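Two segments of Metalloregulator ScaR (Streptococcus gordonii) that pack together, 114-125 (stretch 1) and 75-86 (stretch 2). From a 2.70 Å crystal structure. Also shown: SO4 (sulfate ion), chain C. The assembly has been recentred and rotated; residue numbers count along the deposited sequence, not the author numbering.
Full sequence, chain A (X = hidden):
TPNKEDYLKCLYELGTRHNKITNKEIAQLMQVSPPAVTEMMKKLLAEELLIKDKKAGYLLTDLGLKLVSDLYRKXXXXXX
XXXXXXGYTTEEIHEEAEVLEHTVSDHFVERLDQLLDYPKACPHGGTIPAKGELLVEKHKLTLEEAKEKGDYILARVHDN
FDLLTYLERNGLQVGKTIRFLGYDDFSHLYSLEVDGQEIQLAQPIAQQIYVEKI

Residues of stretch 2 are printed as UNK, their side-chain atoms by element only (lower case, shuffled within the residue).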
# COMPACT_ATOMS: atom_id res chain seq x y z
N GLN A 114 13.91 -2.83 -3.15
CA GLN A 114 15.12 -2.70 -2.37
C GLN A 114 14.91 -3.30 -0.97
O GLN A 114 15.78 -4.00 -0.44
CB GLN A 114 15.51 -1.24 -2.24
CG GLN A 114 16.83 -1.09 -1.55
CD GLN A 114 17.36 0.33 -1.57
OE1 GLN A 114 16.60 1.29 -1.65
NE2 GLN A 114 18.68 0.46 -1.50
N LEU A 115 13.76 -3.00 -0.37
CA LEU A 115 13.46 -3.50 0.96
C LEU A 115 13.50 -5.03 1.00
O LEU A 115 13.97 -5.62 1.97
CB LEU A 115 12.08 -3.04 1.38
CG LEU A 115 11.74 -3.55 2.77
CD1 LEU A 115 12.85 -3.09 3.67
CD2 LEU A 115 10.35 -3.03 3.22
N LEU A 116 12.98 -5.64 -0.06
CA LEU A 116 12.89 -7.08 -0.18
C LEU A 116 14.22 -7.68 -0.61
O LEU A 116 14.35 -8.90 -0.72
CB LEU A 116 11.80 -7.47 -1.17
CG LEU A 116 10.37 -6.99 -0.93
CD1 LEU A 116 9.46 -7.69 -1.91
CD2 LEU A 116 9.90 -7.24 0.49
N ASP A 117 15.21 -6.82 -0.83
CA ASP A 117 16.55 -7.27 -1.22
C ASP A 117 16.57 -7.93 -2.59
O ASP A 117 17.24 -8.95 -2.78
CB ASP A 117 17.15 -8.21 -0.18
CG ASP A 117 18.67 -8.33 -0.29
OD1 ASP A 117 19.30 -7.54 -1.05
OD2 ASP A 117 19.23 -9.23 0.38
N TYR A 118 15.83 -7.35 -3.52
CA TYR A 118 15.88 -7.73 -4.94
C TYR A 118 15.61 -9.20 -5.23
O TYR A 118 16.49 -9.90 -5.76
CB TYR A 118 17.19 -7.28 -5.57
CG TYR A 118 17.50 -5.84 -5.25
CD1 TYR A 118 18.38 -5.52 -4.23
CD2 TYR A 118 16.89 -4.80 -5.95
CE1 TYR A 118 18.68 -4.23 -3.92
CE2 TYR A 118 17.18 -3.47 -5.64
CZ TYR A 118 18.07 -3.20 -4.61
OH TYR A 118 18.37 -1.89 -4.26
N PRO A 119 14.40 -9.68 -4.89
CA PRO A 119 14.00 -11.07 -5.16
C PRO A 119 13.85 -11.34 -6.66
O PRO A 119 13.11 -10.65 -7.35
CB PRO A 119 12.63 -11.20 -4.48
CG PRO A 119 12.30 -9.81 -3.89
CD PRO A 119 13.31 -8.84 -4.34
N LYS A 120 14.53 -12.37 -7.15
CA LYS A 120 14.41 -12.76 -8.54
C LYS A 120 13.17 -13.62 -8.80
O LYS A 120 12.96 -14.09 -9.93
CB LYS A 120 15.68 -13.49 -8.97
CG LYS A 120 16.85 -12.56 -9.36
CD LYS A 120 18.18 -13.02 -8.76
CE LYS A 120 18.16 -14.50 -8.29
NZ LYS A 120 18.35 -15.55 -9.35
N ALA A 121 12.32 -13.82 -7.80
CA ALA A 121 11.12 -14.62 -7.98
C ALA A 121 10.12 -14.48 -6.83
O ALA A 121 10.54 -14.39 -5.67
CB ALA A 121 11.51 -16.07 -8.13
N CYS A 122 8.82 -14.46 -7.15
CA CYS A 122 7.78 -14.45 -6.12
C CYS A 122 7.54 -15.88 -5.59
O CYS A 122 8.02 -16.86 -6.19
CB CYS A 122 6.47 -13.86 -6.64
SG CYS A 122 5.66 -14.84 -7.92
N PRO A 123 6.79 -16.02 -4.49
CA PRO A 123 6.67 -17.36 -3.89
C PRO A 123 6.07 -18.44 -4.82
O PRO A 123 6.25 -19.62 -4.53
CB PRO A 123 5.76 -17.14 -2.66
CG PRO A 123 5.77 -15.65 -2.43
CD PRO A 123 5.95 -15.03 -3.79
N HIS A 124 5.40 -18.08 -5.91
CA HIS A 124 4.89 -19.12 -6.79
C HIS A 124 5.78 -19.44 -7.97
O HIS A 124 5.34 -20.08 -8.92
CB HIS A 124 3.49 -18.80 -7.30
CG HIS A 124 2.47 -18.75 -6.21
ND1 HIS A 124 1.81 -17.60 -5.87
CD2 HIS A 124 2.01 -19.72 -5.38
CE1 HIS A 124 0.97 -17.85 -4.89
NE2 HIS A 124 1.07 -19.13 -4.58
N GLY A 125 7.03 -19.00 -7.91
CA GLY A 125 8.02 -19.36 -8.91
C GLY A 125 8.02 -18.43 -10.11
O GLY A 125 8.90 -18.50 -11.00
N UNK A 75 3.01 -6.53 -9.21
CA UNK A 75 2.24 -7.66 -8.72
C UNK A 75 3.05 -8.73 -7.97
O UNK A 75 2.63 -9.20 -6.91
c UNK A 75 0.88 -9.59 -9.55
c UNK A 75 1.22 -10.88 -9.79
c UNK A 75 -0.71 -10.87 -8.75
n UNK A 75 -0.32 -9.61 -8.89
c UNK A 75 1.58 -8.31 -9.90
n UNK A 75 0.21 -11.65 -9.28
N UNK A 76 4.19 -9.13 -8.52
CA UNK A 76 5.03 -10.10 -7.83
C UNK A 76 5.80 -9.51 -6.63
O UNK A 76 6.00 -10.19 -5.64
c UNK A 76 5.24 -13.69 -12.88
n UNK A 76 4.31 -14.41 -13.50
n UNK A 76 6.47 -13.64 -13.38
c UNK A 76 5.95 -10.87 -8.79
n UNK A 76 4.92 -13.04 -11.77
c UNK A 76 5.16 -11.81 -9.67
c UNK A 76 5.84 -12.21 -10.99
N UNK A 77 6.25 -8.26 -6.68
CA UNK A 77 6.90 -7.75 -5.48
C UNK A 77 5.89 -7.54 -4.33
O UNK A 77 6.18 -7.86 -3.19
c UNK A 77 7.73 -6.51 -5.77
c UNK A 77 9.44 -5.27 -7.18
c UNK A 77 8.98 -6.64 -6.63
c UNK A 77 10.06 -7.23 -5.83
N UNK A 78 4.69 -7.06 -4.63
CA UNK A 78 3.65 -6.97 -3.62
C UNK A 78 3.35 -8.38 -3.10
O UNK A 78 3.16 -8.60 -1.91
c UNK A 78 1.29 -6.32 -3.12
c UNK A 78 2.35 -6.33 -4.16
c UNK A 78 3.35 -4.08 -3.59
c UNK A 78 2.57 -4.87 -4.60
N UNK A 79 3.31 -9.35 -4.00
CA UNK A 79 3.04 -10.71 -3.56
C UNK A 79 4.10 -11.09 -2.54
O UNK A 79 3.76 -11.41 -1.41
c UNK A 79 3.05 -11.69 -4.72
o UNK A 79 0.63 -12.86 -4.85
c UNK A 79 1.50 -13.61 -4.34
o UNK A 79 1.25 -14.75 -3.86
c UNK A 79 2.92 -13.13 -4.31
N UNK A 80 5.38 -11.04 -2.94
CA UNK A 80 6.50 -11.34 -2.06
C UNK A 80 6.44 -10.54 -0.76
O UNK A 80 6.72 -11.08 0.29
c UNK A 80 8.17 -11.96 -3.80
c UNK A 80 7.85 -10.99 -2.68
c UNK A 80 8.97 -10.99 -1.60
N UNK A 81 6.10 -9.26 -0.82
CA UNK A 81 6.04 -8.50 0.42
C UNK A 81 4.94 -9.04 1.34
O UNK A 81 5.18 -9.29 2.50
c UNK A 81 4.32 -5.69 1.69
c UNK A 81 6.37 -5.08 3.44
c UNK A 81 4.06 -4.90 2.82
c UNK A 81 5.08 -4.60 3.70
c UNK A 81 5.87 -6.99 0.17
c UNK A 81 6.62 -5.86 2.30
c UNK A 81 5.60 -6.17 1.41
N UNK A 82 3.74 -9.22 0.82
CA UNK A 82 2.60 -9.61 1.64
C UNK A 82 2.80 -10.93 2.34
O UNK A 82 2.49 -11.06 3.54
c UNK A 82 -0.48 -8.20 -0.17
c UNK A 82 1.12 -7.23 1.52
c UNK A 82 1.31 -9.63 0.83
c UNK A 82 0.94 -8.22 0.37
N UNK A 83 3.30 -11.93 1.62
CA UNK A 83 3.42 -13.24 2.24
C UNK A 83 4.65 -13.36 3.13
O UNK A 83 4.53 -13.84 4.26
c UNK A 83 3.19 -13.96 -0.16
c UNK A 83 3.25 -14.43 1.26
c UNK A 83 4.34 -15.47 1.47
N UNK A 84 5.80 -12.92 2.67
CA UNK A 84 7.00 -12.98 3.52
C UNK A 84 7.10 -12.00 4.70
O UNK A 84 7.67 -12.31 5.75
c UNK A 84 8.49 -14.09 1.85
n UNK A 84 9.70 -14.34 1.24
c UNK A 84 7.68 -15.14 1.56
n UNK A 84 8.42 -15.99 0.78
c UNK A 84 9.63 -15.49 0.60
c UNK A 84 8.24 -12.87 2.68
N UNK A 85 6.58 -10.80 4.54
CA UNK A 85 6.79 -9.81 5.58
C UNK A 85 5.59 -9.79 6.47
O UNK A 85 5.75 -9.74 7.69
n UNK A 85 9.28 -7.16 4.78
c UNK A 85 10.49 -7.33 4.26
c UNK A 85 9.31 -9.14 3.85
c UNK A 85 8.51 -8.28 4.53
c UNK A 85 7.10 -8.42 5.00
n UNK A 85 10.53 -8.52 3.69
N UNK A 86 4.39 -9.86 5.89
CA UNK A 86 3.16 -9.71 6.67
C UNK A 86 2.43 -11.03 6.95
O UNK A 86 1.35 -11.02 7.53
c UNK A 86 3.67 -6.83 6.82
c UNK A 86 2.22 -8.73 5.99
c UNK A 86 2.86 -7.37 5.64
c UNK A 86 1.79 -6.36 5.22
S SO4 C . 1.03 -16.06 -13.45
O1 SO4 C . 1.99 -17.13 -13.18
O2 SO4 C . 1.19 -15.66 -14.84
O3 SO4 C . -0.35 -16.51 -13.25
O4 SO4 C . 1.32 -14.91 -12.57
O HOH W 1 13.28 -8.25 2.80

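Position 75 carries one carbon and then a five-membered ring of three carbons and two nitrogens, the pattern of histidine. His-75 touches nothing on stretch 1; both ring nitrogens are hydrogen-bonded elsewhere in the structure.

Position 76 has three carbons, a nitrogen, and a carbon bearing two more nitrogens: a guanidinium, hence arginine. The extended chain of Arg-76 lays its methylene CG 3.5 Å from Cys-122 SG, while Arg-76 NH2 donates a hydrogen bond to O4 of the sulfate (3.2 Å), an ion probably from the crystallisation liquor; the methylenes thus pack by the sulfur while the charged end binds an anion.

Position 77 shows four carbons forked at the second, which is leucine. Its CB points sideways, but the fork reaches stretch 1: Leu-77 CD2 lies 3.9 Å from Pro-119 CD and 4.0 Å from Leu-116 CD1.

At 78, four carbons fork at the first, with one arm two carbons long. This is isoleucine; Ile-78 points away from stretch 1 and is buried, where a branched apolar side chain is at home.

Position 79 has three carbons, the last carrying two oxygens, and is glutamate. Glu-79 CG packs 3.6 Å from Pro-123 CD, and Glu-79 OE1 approaches His-124 CE1 at 3.3 Å, a contact with a ring carbon.

Position 80 has a single carbon bearing two others: valine. Short and branched, Val-80 fits where the backbones come close, its CG2 3.4 Å from Cys-122 CA and its CG1 3.4 Å from Leu-116 CD1.

Position 81, one carbon and a six-carbon ring, is phenylalanine. Phe-81 CD1 lies 4.0 Å from Leu-116 CD2, which meets the ring at its edge.

Position 82 has four carbons forked at the second, so leucine. Leu-82 is out of reach of stretch 1, but its apolar side chain suits a buried site.

Position 83 again has one carbon bearing two, hence valine; its short apolar branch packs against the proline ring, Val-83 CG1 3.8 Å from Pro-123 CG.

Position 84 has one carbon and a five-membered ring with two nitrogens: histidine. His-84 is exposed, where a polar ring carries little cost, and its NE2 lies 4.2 Å from Pro-123 CG.

Position 85 has the same atoms, again histidine, but the face of the His-85 ring receives Leu-116 CD2 in a CH-pi contact. A water O lies 2.9 Å from His-85 NE2 and 2.8 Å from Leu-115 O, to which it donates.

Position 86, four carbons forked at the second, is leucine; Leu-86 is beyond reach of stretch 1, its apolar side chain again suited to burial.

The contact is mainly apolar, burying 628 Å² without a direct hydrogen bond between the stretches. Leu-116 packs among Leu-77, Val-80, Phe-81 and His-85, while Cys-122 and Pro-123 pack against Val-80.

Stretch 2 75-86: HRLIEVFLVHHL
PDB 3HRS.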